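Local coordinates for ARO (armadillo repeats only protein) (PDB 5EWP) that probably acts through protein binding in the translocation and attachment of rhoptries to the apical pole of the malaria parasite, as an armadillo-repeats-only protein, at residues 30-35 with 83-88. Sequence-based numbering, arbitrary orientation.
Sequences EFVNLC and REANGI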
loop_
_atom_site.group_PDB
_atom_site.type_symbol
_atom_site.label_atom_id
_atom_site.label_comp_id
_atom_site.label_asym_id
_atom_site.label_seq_id
_atom_site.Cartn_x
_atom_site.Cartn_y
_atom_site.Cartn_z
ATOM N N GLU A 30 -20.674 1.066 -10.440
ATOM C CA GLU A 30 -21.628 0.610 -9.424
ATOM C C GLU A 30 -20.898 0.059 -8.190
ATOM O O GLU A 30 -21.296 0.327 -7.052
ATOM C CB GLU A 30 -22.565 -0.445 -10.010
ATOM C CG GLU A 30 -23.705 -0.850 -9.116
ATOM C CD GLU A 30 -24.688 0.267 -8.817
ATOM O OE1 GLU A 30 -24.668 1.313 -9.498
ATOM O OE2 GLU A 30 -25.513 0.075 -7.905
ATOM N N PHE A 31 -19.820 -0.686 -8.415
ATOM C CA PHE A 31 -18.982 -1.135 -7.299
ATOM C C PHE A 31 -18.467 0.058 -6.484
ATOM O O PHE A 31 -18.490 0.030 -5.269
ATOM C CB PHE A 31 -17.799 -1.975 -7.797
ATOM C CG PHE A 31 -18.136 -3.429 -8.068
ATOM C CD1 PHE A 31 -18.910 -4.158 -7.177
ATOM C CD2 PHE A 31 -17.666 -4.062 -9.213
ATOM C CE1 PHE A 31 -19.206 -5.494 -7.423
ATOM C CE2 PHE A 31 -17.964 -5.393 -9.471
ATOM C CZ PHE A 31 -18.733 -6.113 -8.568
ATOM N N VAL A 32 -17.986 1.111 -7.147
ATOM C CA VAL A 32 -17.541 2.283 -6.401
ATOM C C VAL A 32 -18.681 2.900 -5.571
ATOM O O VAL A 32 -18.492 3.234 -4.399
ATOM C CB VAL A 32 -16.923 3.330 -7.357
ATOM C CG1 VAL A 32 -16.602 4.622 -6.620
ATOM C CG2 VAL A 32 -15.655 2.753 -7.941
ATOM N N ASN A 33 -19.866 3.020 -6.168
ATOM C CA ASN A 33 -21.026 3.556 -5.463
ATOM C C ASN A 33 -21.417 2.687 -4.290
ATOM O O ASN A 33 -21.930 3.183 -3.281
ATOM C CB ASN A 33 -22.226 3.692 -6.405
ATOM C CG ASN A 33 -21.990 4.693 -7.505
ATOM O OD1 ASN A 33 -21.192 5.615 -7.350
ATOM N ND2 ASN A 33 -22.686 4.522 -8.623
ATOM N N LEU A 34 -21.184 1.384 -4.439
ATOM C CA LEU A 34 -21.561 0.404 -3.409
ATOM C C LEU A 34 -20.564 0.331 -2.245
ATOM O O LEU A 34 -20.865 -0.255 -1.208
ATOM C CB LEU A 34 -21.712 -0.971 -4.054
ATOM C CG LEU A 34 -23.001 -1.211 -4.834
ATOM C CD1 LEU A 34 -22.893 -2.538 -5.528
ATOM C CD2 LEU A 34 -24.209 -1.190 -3.879
ATOM N N CYS A 35 -19.384 0.929 -2.403
ATOM C CA CYS A 35 -18.400 0.873 -1.323
ATOM C C CYS A 35 -18.929 1.475 -0.019
ATOM O O CYS A 35 -18.500 1.086 1.069
ATOM C CB CYS A 35 -17.106 1.579 -1.724
ATOM S SG CYS A 35 -16.076 0.656 -2.869
ATOM N N ARG A 83 -10.241 4.897 -11.453
ATOM C CA ARG A 83 -9.967 6.298 -11.138
ATOM C C ARG A 83 -11.100 7.197 -11.636
ATOM O O ARG A 83 -11.575 8.067 -10.918
ATOM C CB ARG A 83 -8.642 6.754 -11.766
ATOM C CG ARG A 83 -8.323 8.229 -11.481
ATOM C CD ARG A 83 -7.069 8.679 -12.227
ATOM N NE ARG A 83 -7.288 8.716 -13.671
ATOM C CZ ARG A 83 -6.796 7.843 -14.546
ATOM N NH1 ARG A 83 -6.046 6.824 -14.144
ATOM N NH2 ARG A 83 -7.074 7.987 -15.844
ATOM N N GLU A 84 -11.530 6.962 -12.869
ATOM C CA GLU A 84 -12.525 7.820 -13.514
ATOM C C GLU A 84 -13.897 7.692 -12.869
ATOM O O GLU A 84 -14.745 8.564 -13.012
ATOM C CB GLU A 84 -12.589 7.492 -15.000
ATOM C CG GLU A 84 -11.365 8.017 -15.755
ATOM C CD GLU A 84 -11.206 7.388 -17.126
ATOM O OE1 GLU A 84 -11.998 6.478 -17.460
ATOM O OE2 GLU A 84 -10.298 7.812 -17.875
ATOM N N ALA A 85 -14.081 6.616 -12.115
ATOM C CA ALA A 85 -15.330 6.359 -11.412
ATOM C C ALA A 85 -15.291 6.957 -10.003
ATOM O O ALA A 85 -16.173 6.698 -9.180
ATOM C CB ALA A 85 -15.591 4.843 -11.356
ATOM N N ASN A 86 -14.252 7.749 -9.743
ATOM C CA ASN A 86 -14.002 8.372 -8.436
ATOM C C ASN A 86 -13.626 7.344 -7.360
ATOM O O ASN A 86 -13.788 7.587 -6.160
ATOM C CB ASN A 86 -15.218 9.193 -7.980
ATOM C CG ASN A 86 -14.870 10.191 -6.899
ATOM O OD1 ASN A 86 -13.832 10.854 -6.965
ATOM N ND2 ASN A 86 -15.714 10.277 -5.875
ATOM N N GLY A 87 -13.091 6.206 -7.781
ATOM C CA GLY A 87 -12.702 5.179 -6.824
ATOM C C GLY A 87 -11.651 5.605 -5.800
ATOM O O GLY A 87 -11.694 5.188 -4.650
ATOM N N ILE A 88 -10.690 6.436 -6.192
ATOM C CA ILE A 88 -9.583 6.693 -5.278
ATOM C C ILE A 88 -10.048 7.483 -4.052
ATOM O O ILE A 88 -9.673 7.154 -2.926
ATOM C CB ILE A 88 -8.409 7.413 -6.009
ATOM C CG1 ILE A 88 -7.731 6.417 -6.955
ATOM C CG2 ILE A 88 -7.392 7.954 -5.001
ATOM C CD1 ILE A 88 -6.687 7.039 -7.905
#
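Val-32 meets the turn at Ala-85 to Gly-87 with both of its methyl groups. Val-32 CB points toward the turn and lies 3.9 Å from Ala-85 O. One carbon further, Val-32 CG1 is the closer branch, 3.3 Å from Ala-85 O. With chi1 at 173°, Val-32 CG1 stands anti to the backbone N and also comes within 3.9 Å of Gly-87 CA. Val-32 CG2, beside Val-32's own backbone N, is the branch that reaches the methyl of Ala-85, Val-32 CG2 to Ala-85 CB 4.0 Å. It is equally near Gly-87 CA. No hydrogen bond joins the two segments. Ala-85 O is instead bonded by Gln-29 NE2, three residues before Val-32 on helix 28-34.

The turn is a Schellman motif that ends helix 77-84. Asn-86, with positive phi, is its C-prime residue, and Asn-86 N bonds Arg-83 O at 2.9 Å. Gly-87 CA lies 5.7 Å from Val-32 CA, the closest CA pair of the two segments; Gly-87 then begins helix 87-95. Val-32 also touches Leu-66 of helix 58-70 and Val-90 of helix 87-95. Helix 28-34 thus packs against the junction of helices 77-84 and 87-95 in the N-terminal part of the armadillo-type helical stack.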